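Local coordinates for putative NADP oxidoreductase BF3122 (Bacteroides fragilis, PDB 3D1L), which is a putative NADP-dependent oxidoreductase of unknown substrate, probably binding a dinucleotide cofactor through its N-terminal Rossmann-type domain, at residues 25-31 / 131-135; 36-42 / 54-60; 81-86 / 109-113. All blocks are in the same frame, centred on the assembly; numbering follows the deposited sequence. Where two conformers were deposited one is given.

All three contacts lie in the Rossmann-type part of the chain, and each is partly buried. Contact 2 joins two neighbouring strands of the sheet through backbone hydrogen bonds. Contacts 1 and 3 each set a helix against a distant loop and rely on side chains. Contact 1 pairs an exposed salt-bridge network with a buried phenylalanine. Contact 3 has no hydrogen bond between its segments and is mostly aromatic and aliphatic. Contact 2 touches both others: Tyr30 of contact 1 probably hydrogen-bonds Glu55, and Leu84 of contact 3 packs on Tyr40. Contacts 1 and 3 do not meet; their centres are 27 Å apart.

Contact 1: 25-31 / 131-135; sequences LAKALYR and EVDFK
Glu131 takes two basic partners from one side of a helix. Arg31 grips it end-on with two hydrogen bonds, NH1 to Glu131 OE1 at 3.0 Å and NH2 to Glu131 OE2 at 2.8 Å. Glu131 OE2 lies at the edge of the guanidinium, near its plane. Lys27 NZ adds a salt bridge to Glu131 OE2 at 3.1 Å, with weak hydrogen-bond geometry. Lys27 and Arg31 are four residues apart, one helical turn, so both reach the same acid; both have chi1 m and chi2 t. Glu131 leaves its backbone sideways and, with chi1 m and chi2 m, brings its carboxylate to the helix.

Residues 25-31 are regular helix, with Arg31 N bonded to Lys27 O at 2.9 Å. Segment 131-135 is largely extended through Asp133, then turns at Phe134. The CA atoms of Ala28 and Phe134 are 7.0 Å apart, and those of Lys27 and Glu131 9.2 Å.

Phe134 points at the helix, with chi1 at -95°. Ala28 CB sits over one face of the Phe134 ring as a CH-pi contact, 3.9 Å from its centroid. Leu25 CD1 lies 4.0 Å from Phe134 CE2. Phe139 of strand 139-143 also packs on Leu25 and Phe134. The contact thus joins the loop between strands 117-122 and 139-143 to helix 20-31, the helix that follows the first strand and its glycine-rich turn, as in a Rossmann fold.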
loop_
_atom_site.group_PDB
_atom_site.type_symbol
_atom_site.label_atom_id
_atom_site.label_comp_id
_atom_site.label_asym_id
_atom_site.label_seq_id
_atom_site.Cartn_x
_atom_site.Cartn_y
_atom_site.Cartn_z
ATOM N N LEU B 25 -18.372 -11.426 2.943
ATOM C CA LEU B 25 -19.062 -11.989 4.092
ATOM C C LEU B 25 -19.917 -13.166 3.660
ATOM O O LEU B 25 -19.996 -14.146 4.359
ATOM C CB LEU B 25 -19.924 -10.934 4.790
ATOM C CG LEU B 25 -20.756 -11.349 6.011
ATOM C CD1 LEU B 25 -19.901 -11.988 7.137
ATOM C CD2 LEU B 25 -21.521 -10.161 6.566
ATOM N N ALA B 26 -20.568 -13.075 2.509
ATOM C CA ALA B 26 -21.358 -14.227 2.020
ATOM C C ALA B 26 -20.498 -15.438 1.718
ATOM O O ALA B 26 -20.867 -16.541 2.080
ATOM C CB ALA B 26 -22.231 -13.847 0.802
ATOM N N LYS B 27 -19.353 -15.239 1.077
ATOM C CA LYS B 27 -18.451 -16.357 0.748
ATOM C C LYS B 27 -17.906 -17.069 2.002
ATOM O O LYS B 27 -17.865 -18.291 2.051
ATOM C CB LYS B 27 -17.306 -15.889 -0.158
ATOM C CG LYS B 27 -17.742 -15.640 -1.626
ATOM C CD LYS B 27 -16.779 -14.661 -2.360
ATOM C CE LYS B 27 -15.497 -15.325 -2.838
ATOM N NZ LYS B 27 -14.694 -14.461 -3.769
ATOM N N ALA B 28 -17.534 -16.290 3.021
ATOM C CA ALA B 28 -17.032 -16.828 4.269
ATOM C C ALA B 28 -18.111 -17.653 4.993
ATOM O O ALA B 28 -17.818 -18.738 5.499
ATOM C CB ALA B 28 -16.501 -15.716 5.147
ATOM N N LEU B 29 -19.354 -17.156 5.013
ATOM C CA LEU B 29 -20.484 -17.926 5.578
ATOM C C LEU B 29 -20.738 -19.232 4.832
ATOM O O LEU B 29 -20.851 -20.273 5.455
ATOM C CB LEU B 29 -21.749 -17.085 5.599
ATOM C CG LEU B 29 -21.726 -15.883 6.559
ATOM C CD1 LEU B 29 -22.786 -14.840 6.138
ATOM C CD2 LEU B 29 -21.940 -16.379 7.979
ATOM N N TYR B 30 -20.839 -19.148 3.501
ATOM C CA TYR B 30 -20.971 -20.302 2.585
ATOM C C TYR B 30 -19.869 -21.371 2.746
ATOM O O TYR B 30 -20.145 -22.581 2.760
ATOM C CB TYR B 30 -21.019 -19.766 1.141
ATOM C CG TYR B 30 -20.917 -20.779 0.049
ATOM C CD1 TYR B 30 -22.003 -21.594 -0.275
ATOM C CD2 TYR B 30 -19.742 -20.911 -0.692
ATOM C CE1 TYR B 30 -21.921 -22.512 -1.286
ATOM C CE2 TYR B 30 -19.647 -21.828 -1.710
ATOM C CZ TYR B 30 -20.737 -22.629 -2.009
ATOM O OH TYR B 30 -20.659 -23.556 -3.022
ATOM N N ARG B 31 -18.620 -20.926 2.864
ATOM C CA ARG B 31 -17.493 -21.835 3.072
ATOM C C ARG B 31 -17.539 -22.528 4.429
ATOM O O ARG B 31 -17.056 -23.662 4.571
ATOM C CB ARG B 31 -16.159 -21.108 2.891
ATOM C CG ARG B 31 -15.847 -20.824 1.436
ATOM C CD ARG B 31 -14.773 -19.769 1.274
ATOM N NE ARG B 31 -14.522 -19.546 -0.152
ATOM C CZ ARG B 31 -14.063 -18.413 -0.684
ATOM N NH1 ARG B 31 -13.804 -17.354 0.083
ATOM N NH2 ARG B 31 -13.876 -18.336 -1.998
ATOM N N GLU B 131 -9.715 -12.078 -2.190
ATOM C CA GLU B 131 -10.058 -12.984 -1.089
ATOM C C GLU B 131 -9.359 -12.557 0.185
ATOM O O GLU B 131 -8.187 -12.167 0.148
ATOM C CB GLU B 131 -9.617 -14.419 -1.422
ATOM C CG GLU B 131 -10.301 -15.054 -2.641
ATOM C CD GLU B 131 -11.718 -15.528 -2.341
ATOM O OE1 GLU B 131 -12.296 -15.109 -1.304
ATOM O OE2 GLU B 131 -12.251 -16.328 -3.148
ATOM N N VAL B 132 -10.057 -12.628 1.309
ATOM C CA VAL B 132 -9.442 -12.271 2.594
ATOM C C VAL B 132 -9.697 -13.330 3.638
ATOM O O VAL B 132 -10.764 -13.931 3.668
ATOM C CB VAL B 132 -9.918 -10.898 3.172
ATOM C CG1 VAL B 132 -9.449 -9.786 2.307
ATOM C CG2 VAL B 132 -11.417 -10.846 3.318
ATOM N N ASP B 133 -8.707 -13.541 4.498
ATOM C CA ASP B 133 -8.873 -14.404 5.634
ATOM C C ASP B 133 -9.732 -13.695 6.684
ATOM O O ASP B 133 -9.274 -12.739 7.365
ATOM C CB ASP B 133 -7.506 -14.776 6.206
ATOM C CG ASP B 133 -7.552 -16.051 7.041
ATOM O OD1 ASP B 133 -8.625 -16.723 7.076
ATOM O OD2 ASP B 133 -6.498 -16.383 7.643
ATOM N N PHE B 134 -10.983 -14.147 6.792
ATOM C CA PHE B 134 -11.868 -13.734 7.882
ATOM C C PHE B 134 -11.379 -14.040 9.302
ATOM O O PHE B 134 -11.785 -13.347 10.243
ATOM C CB PHE B 134 -13.275 -14.275 7.669
ATOM C CG PHE B 134 -14.169 -13.304 6.996
ATOM C CD1 PHE B 134 -14.061 -13.084 5.618
ATOM C CD2 PHE B 134 -15.078 -12.564 7.740
ATOM C CE1 PHE B 134 -14.873 -12.166 4.995
ATOM C CE2 PHE B 134 -15.900 -11.626 7.130
ATOM C CZ PHE B 134 -15.797 -11.423 5.758
ATOM N N LYS B 135 -10.499 -15.036 9.460
ATOM C CA LYS B 135 -10.007 -15.405 10.795
ATOM C C LYS B 135 -9.463 -14.215 11.587
ATOM O O LYS B 135 -9.686 -14.121 12.803
ATOM C CB LYS B 135 -8.988 -16.552 10.763
ATOM C CG LYS B 135 -9.603 -17.911 10.361
ATOM C CD LYS B 135 -10.479 -18.522 11.466
ATOM C CE LYS B 135 -11.337 -19.681 10.924
ATOM N NZ LYS B 135 -12.131 -20.358 11.993
#

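Contact 2: 36-42 / 54-60; sequences IVQVYSR and VEAEYTT
This is a parallel strand pairing at one edge of the chain's sheet, between strand 35-40 and strand 57-59. The short strand segments run in the same direction, 24° apart, with a closest axis approach of 4.4 Å. The register pairs Gln38 with Glu57, Val39 with Tyr58 and Tyr40 with Thr59, at CA-CA distances of 4.3, 4.6 and 5.0 Å.

Four backbone hydrogen bonds alternate along the pair. Glu57 N donates to Val37 O (3.1 Å), Val39 N to Glu57 O (2.9 Å), Thr59 N to Val39 O (2.9 Å) and Ser41 N to Thr59 O (3.2 Å). Val37 breaks the extended run with phi/psi of -80/-37.

Helix 44-53 links the two strands, making a beta-alpha-beta crossover of the Rossmann fold. Strand 12-16 flanks strand 35-40 on its other side, while 57-59 is the outermost strand there within this chain.

Gln38, Tyr40, Glu57 and Thr59 share one sheet face. Gln38 CB meets Glu57 CB at 3.6 Å, and Tyr40 CD1 meets Thr59 CG2 at 4.0 Å. Tyr40 chi1 t brings its ring to Thr59 and Thr60, with Tyr40 CE1 3.5 Å from Thr60 C. Gln38 OE1 hydrogen-bonds Asn66 N. Val39 and Tyr58 share the opposite face, CB to CB 4.4 Å. Before strand 57-59, Ile36 CG2 packs on Val54 CG2 (4.0 Å) and Ala56 CB (4.1 Å); Val54 also rests on Ala26 and Tyr30 of helix 20-31.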
loop_
_atom_site.group_PDB
_atom_site.type_symbol
_atom_site.label_atom_id
_atom_site.label_comp_id
_atom_site.label_asym_id
_atom_site.label_seq_id
_atom_site.Cartn_x
_atom_site.Cartn_y
_atom_site.Cartn_z
ATOM N N ILE B 36 -27.114 -19.695 2.571
ATOM C CA ILE B 36 -27.542 -18.418 2.031
ATOM C C ILE B 36 -28.655 -18.729 1.044
ATOM O O ILE B 36 -28.397 -19.300 -0.015
ATOM C CB ILE B 36 -26.342 -17.653 1.386
ATOM C CG1 ILE B 36 -25.336 -17.289 2.489
ATOM C CG2 ILE B 36 -26.815 -16.392 0.717
ATOM C CD1 ILE B 36 -23.974 -17.717 2.184
ATOM N N VAL B 37 -29.890 -18.371 1.389
ATOM C CA VAL B 37 -31.012 -18.807 0.565
ATOM C C VAL B 37 -31.183 -17.944 -0.677
ATOM O O VAL B 37 -31.524 -18.471 -1.751
ATOM C CB VAL B 37 -32.338 -18.993 1.366
ATOM C CG1 VAL B 37 -32.107 -19.949 2.540
ATOM C CG2 VAL B 37 -32.863 -17.680 1.866
ATOM N N GLN B 38 -30.939 -16.634 -0.538
ATOM C CA GLN B 38 -30.967 -15.735 -1.677
ATOM C C GLN B 38 -30.310 -14.407 -1.400
ATOM O O GLN B 38 -30.073 -14.013 -0.255
ATOM C CB GLN B 38 -32.385 -15.498 -2.215
ATOM C CG GLN B 38 -33.187 -14.597 -1.367
ATOM C CD GLN B 38 -34.319 -13.904 -2.069
ATOM O OE1 GLN B 38 -34.854 -12.969 -1.519
ATOM N NE2 GLN B 38 -34.715 -14.357 -3.251
ATOM N N VAL B 39 -30.018 -13.721 -2.492
ATOM C CA VAL B 39 -29.317 -12.464 -2.482
ATOM C C VAL B 39 -30.231 -11.479 -3.183
ATOM O O VAL B 39 -30.772 -11.782 -4.246
ATOM C CB VAL B 39 -27.987 -12.610 -3.301
ATOM C CG1 VAL B 39 -27.307 -11.247 -3.572
ATOM C CG2 VAL B 39 -27.028 -13.592 -2.610
ATOM N N TYR B 40 -30.381 -10.292 -2.590
ATOM C CA TYR B 40 -31.031 -9.170 -3.237
ATOM C C TYR B 40 -29.978 -8.118 -3.607
ATOM O O TYR B 40 -29.057 -7.834 -2.825
ATOM C CB TYR B 40 -32.095 -8.537 -2.325
ATOM C CG TYR B 40 -32.429 -7.144 -2.775
ATOM C CD1 TYR B 40 -33.437 -6.922 -3.722
ATOM C CD2 TYR B 40 -31.685 -6.047 -2.313
ATOM C CE1 TYR B 40 -33.724 -5.653 -4.165
ATOM C CE2 TYR B 40 -31.949 -4.764 -2.769
ATOM C CZ TYR B 40 -32.969 -4.581 -3.696
ATOM O OH TYR B 40 -33.253 -3.318 -4.135
ATOM N N SER B 41 -30.114 -7.524 -4.792
ATOM C CA SER B 41 -29.319 -6.349 -5.145
ATOM C C SER B 41 -30.148 -5.490 -6.045
ATOM O O SER B 41 -31.064 -5.995 -6.688
ATOM C CB SER B 41 -28.039 -6.763 -5.868
ATOM O OG SER B 41 -27.222 -5.647 -6.151
ATOM N N ARG B 42 -29.826 -4.197 -6.098
ATOM C CA ARG B 42 -30.537 -3.299 -6.998
ATOM C C ARG B 42 -30.265 -3.622 -8.479
ATOM O O ARG B 42 -31.152 -3.457 -9.320
ATOM C CB ARG B 42 -30.286 -1.823 -6.618
ATOM C CG ARG B 42 -31.213 -1.377 -5.477
ATOM C CD ARG B 42 -30.676 -0.262 -4.545
ATOM N NE ARG B 42 -29.429 -0.599 -3.854
ATOM C CZ ARG B 42 -28.267 0.023 -4.059
ATOM N NH1 ARG B 42 -28.175 1.035 -4.924
ATOM N NH2 ARG B 42 -27.188 -0.361 -3.388
ATOM N N VAL B 54 -22.414 -18.576 -4.132
ATOM C CA VAL B 54 -22.813 -19.110 -2.837
ATOM C C VAL B 54 -24.049 -19.961 -2.995
ATOM O O VAL B 54 -24.784 -20.214 -2.012
ATOM C CB VAL B 54 -23.081 -17.992 -1.794
ATOM C CG1 VAL B 54 -21.788 -17.192 -1.505
ATOM C CG2 VAL B 54 -24.205 -17.064 -2.263
ATOM N N GLU B 55 -24.259 -20.390 -4.243
ATOM C CA GLU B 55 -25.359 -21.262 -4.650
ATOM C C GLU B 55 -26.715 -20.825 -4.139
ATOM O O GLU B 55 -27.435 -21.636 -3.576
ATOM C CB GLU B 55 -25.065 -22.729 -4.246
ATOM C CG GLU B 55 -23.850 -23.285 -4.973
ATOM C CD GLU B 55 -23.482 -24.670 -4.535
ATOM O OE1 GLU B 55 -22.787 -24.818 -3.495
ATOM O OE2 GLU B 55 -23.861 -25.619 -5.255
ATOM N N ALA B 56 -27.063 -19.560 -4.372
ATOM C CA ALA B 56 -28.290 -18.932 -3.837
ATOM C C ALA B 56 -29.209 -18.496 -4.944
ATOM O O ALA B 56 -28.750 -18.291 -6.064
ATOM C CB ALA B 56 -27.915 -17.683 -3.010
ATOM N N GLU B 57 -30.489 -18.302 -4.618
ATOM C CA GLU B 57 -31.446 -17.609 -5.500
ATOM C C GLU B 57 -31.121 -16.130 -5.465
ATOM O O GLU B 57 -30.400 -15.687 -4.587
ATOM C CB GLU B 57 -32.890 -17.784 -5.005
ATOM C CG GLU B 57 -33.401 -19.213 -4.967
ATOM C CD GLU B 57 -34.915 -19.287 -4.762
ATOM O OE1 GLU B 57 -35.504 -18.362 -4.135
ATOM O OE2 GLU B 57 -35.527 -20.269 -5.239
ATOM N N TYR B 58 -31.622 -15.350 -6.424
ATOM C CA TYR B 58 -31.484 -13.903 -6.302
ATOM C C TYR B 58 -32.705 -13.162 -6.777
ATOM O O TYR B 58 -33.508 -13.675 -7.558
ATOM C CB TYR B 58 -30.222 -13.369 -7.010
ATOM C CG TYR B 58 -30.324 -13.282 -8.514
ATOM C CD1 TYR B 58 -30.848 -12.142 -9.140
ATOM C CD2 TYR B 58 -29.885 -14.323 -9.308
ATOM C CE1 TYR B 58 -30.928 -12.050 -10.501
ATOM C CE2 TYR B 58 -29.972 -14.253 -10.700
ATOM C CZ TYR B 58 -30.491 -13.119 -11.287
ATOM O OH TYR B 58 -30.561 -13.046 -12.657
ATOM N N THR B 59 -32.840 -11.929 -6.310
ATOM C CA THR B 59 -33.879 -11.059 -6.845
ATOM C C THR B 59 -33.337 -9.622 -6.902
ATOM O O THR B 59 -32.372 -9.292 -6.196
ATOM C CB THR B 59 -35.189 -11.148 -6.004
ATOM O OG1 THR B 59 -36.223 -10.402 -6.656
ATOM C CG2 THR B 59 -34.961 -10.553 -4.606
ATOM N N THR B 60 -33.947 -8.791 -7.745
ATOM C CA THR B 60 -33.691 -7.344 -7.718
ATOM C C THR B 60 -34.953 -6.604 -7.285
ATOM O O THR B 60 -35.052 -5.386 -7.430
ATOM C CB THR B 60 -33.273 -6.786 -9.097
ATOM O OG1 THR B 60 -34.313 -7.057 -10.034
ATOM C CG2 THR B 60 -31.999 -7.418 -9.587
#

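Contact 3: 81-86 / 109-113; sequences FAELLQ and VWEGH
Phe81 and Leu85, four residues apart on helix 78-89, project toward the loop. Leu85 enters the gap between the Trp110 and His113 rings, and Phe81 lies against Val109 and Trp110. The helix is irregular here: Leu84 N bonds to Phe81 O at 2.8 Å and Leu85 N to Ala82 O at 3.2 Å, and Leu84 has phi/psi -116/-2. The loop starts in a 3-10 segment ending at Trp110, then turns through Gly112 (phi/psi 89/-20). His113 N bonds to Trp110 O at 2.9 Å. The CA atoms of Gln86 and His113 are 7.9 Å apart.

Phe81 directs its ring edge at the face of Trp110, in an offset edge-to-face pair. The centroid of the Phe81 ring is 5.5 Å from that of the Trp110 six-membered ring, and the planes meet at 62°. Phe81 CE1 also touches Val109 CG2 at 4.2 Å.

Leu85 has chi1 t and chi2 p. Leu85 CD1 lies 3.3 Å from Trp110 CZ3, a tight approach. Leu85 CD2 sits over the His113 ring face, a CH-pi contact 3.8 Å from the centroid. Inward, Phe81 and Trp110 both pack on Val74.

No hydrogen bond crosses between the segments, so the two are held mainly by aromatic, CH-pi and aliphatic packing.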
loop_
_atom_site.group_PDB
_atom_site.type_symbol
_atom_site.label_atom_id
_atom_site.label_comp_id
_atom_site.label_asym_id
_atom_site.label_seq_id
_atom_site.Cartn_x
_atom_site.Cartn_y
_atom_site.Cartn_z
ATOM N N PHE B 81 -31.711 2.736 2.230
ATOM C CA PHE B 81 -32.266 2.300 3.512
ATOM C C PHE B 81 -33.727 2.711 3.683
ATOM O O PHE B 81 -34.582 1.856 3.610
ATOM C CB PHE B 81 -31.420 2.790 4.697
ATOM C CG PHE B 81 -30.972 1.683 5.623
ATOM C CD1 PHE B 81 -31.848 1.136 6.559
ATOM C CD2 PHE B 81 -29.663 1.175 5.543
ATOM C CE1 PHE B 81 -31.436 0.093 7.402
ATOM C CE2 PHE B 81 -29.229 0.133 6.383
ATOM C CZ PHE B 81 -30.121 -0.410 7.314
ATOM N N ALA B 82 -34.013 4.002 3.896
ATOM C CA ALA B 82 -35.391 4.489 4.128
ATOM C C ALA B 82 -36.343 3.977 3.090
ATOM O O ALA B 82 -37.351 3.343 3.402
ATOM C CB ALA B 82 -35.440 5.994 4.114
ATOM N N GLU B 83 -35.999 4.314 1.850
ATOM C CA GLU B 83 -36.690 3.891 0.652
ATOM C C GLU B 83 -37.139 2.444 0.769
ATOM O O GLU B 83 -38.262 2.098 0.392
ATOM C CB GLU B 83 -35.744 4.055 -0.550
ATOM C CG GLU B 83 -36.338 3.593 -1.883
ATOM C CD GLU B 83 -35.372 3.664 -3.068
ATOM O OE1 GLU B 83 -34.454 4.520 -3.071
ATOM O OE2 GLU B 83 -35.553 2.858 -4.012
ATOM N N LEU B 84 -36.258 1.613 1.325
ATOM C CA LEU B 84 -36.398 0.167 1.221
ATOM C C LEU B 84 -36.623 -0.554 2.544
ATOM O O LEU B 84 -36.817 -1.767 2.565
ATOM C CB LEU B 84 -35.184 -0.416 0.477
ATOM C CG LEU B 84 -34.763 0.189 -0.883
ATOM C CD1 LEU B 84 -33.555 -0.568 -1.434
ATOM C CD2 LEU B 84 -35.896 0.245 -1.926
ATOM N N LEU B 85 -36.630 0.205 3.628
ATOM C CA LEU B 85 -36.693 -0.338 4.969
ATOM C C LEU B 85 -37.913 -1.202 5.206
ATOM O O LEU B 85 -37.760 -2.314 5.681
ATOM C CB LEU B 85 -36.622 0.776 6.018
ATOM C CG LEU B 85 -36.499 0.346 7.484
ATOM C CD1 LEU B 85 -35.445 -0.738 7.675
ATOM C CD2 LEU B 85 -36.193 1.530 8.398
ATOM N N GLN B 86 -39.105 -0.698 4.874
ATOM C CA GLN B 86 -40.341 -1.425 5.153
ATOM C C GLN B 86 -40.569 -2.583 4.181
ATOM O O GLN B 86 -41.205 -3.585 4.539
ATOM C CB GLN B 86 -41.539 -0.479 5.207
ATOM C CG GLN B 86 -41.618 0.334 6.503
ATOM C CD GLN B 86 -40.537 1.404 6.605
ATOM O OE1 GLN B 86 -40.575 2.414 5.900
ATOM N NE2 GLN B 86 -39.571 1.181 7.485
ATOM N N VAL B 109 -31.604 2.572 13.971
ATOM C CA VAL B 109 -32.390 2.610 12.739
ATOM C C VAL B 109 -33.539 1.611 12.796
ATOM O O VAL B 109 -34.670 1.939 12.451
ATOM C CB VAL B 109 -31.540 2.395 11.456
ATOM C CG1 VAL B 109 -30.619 3.497 11.319
ATOM C CG2 VAL B 109 -30.753 1.066 11.471
ATOM N N TRP B 110 -33.248 0.402 13.267
ATOM C CA TRP B 110 -34.234 -0.668 13.310
ATOM C C TRP B 110 -35.323 -0.552 14.365
ATOM O O TRP B 110 -36.338 -1.236 14.259
ATOM C CB TRP B 110 -33.530 -1.990 13.553
ATOM C CG TRP B 110 -32.541 -2.362 12.513
ATOM C CD1 TRP B 110 -31.179 -2.439 12.653
ATOM C CD2 TRP B 110 -32.831 -2.744 11.170
ATOM N NE1 TRP B 110 -30.607 -2.847 11.472
ATOM C CE2 TRP B 110 -31.598 -3.044 10.545
ATOM C CE3 TRP B 110 -34.018 -2.873 10.431
ATOM C CZ2 TRP B 110 -31.515 -3.457 9.213
ATOM C CZ3 TRP B 110 -33.926 -3.279 9.097
ATOM C CH2 TRP B 110 -32.682 -3.564 8.509
ATOM N N GLU B 111 -35.090 0.246 15.409
ATOM C CA GLU B 111 -35.960 0.196 16.578
ATOM C C GLU B 111 -37.355 0.742 16.284
ATOM O O GLU B 111 -37.509 1.792 15.652
ATOM C CB GLU B 111 -35.310 0.845 17.807
ATOM C CG GLU B 111 -35.620 2.316 18.067
ATOM C CD GLU B 111 -35.215 2.741 19.472
ATOM O OE1 GLU B 111 -35.834 2.237 20.429
ATOM O OE2 GLU B 111 -34.286 3.575 19.624
ATOM N N GLY B 112 -38.369 -0.001 16.724
ATOM C CA GLY B 112 -39.748 0.323 16.379
ATOM C C GLY B 112 -40.189 -0.350 15.087
ATOM O O GLY B 112 -41.389 -0.508 14.849
ATOM N N HIS B 113 -39.227 -0.759 14.252
ATOM C CA HIS B 113 -39.540 -1.414 12.971
ATOM C C HIS B 113 -39.608 -2.934 13.054
ATOM O O HIS B 113 -40.454 -3.551 12.401
ATOM C CB HIS B 113 -38.562 -0.966 11.880
ATOM C CG HIS B 113 -38.657 0.494 11.557
ATOM N ND1 HIS B 113 -37.640 1.386 11.822
ATOM C CD2 HIS B 113 -39.659 1.220 11.007
ATOM C CE1 HIS B 113 -38.009 2.601 11.453
ATOM N NE2 HIS B 113 -39.230 2.525 10.948
#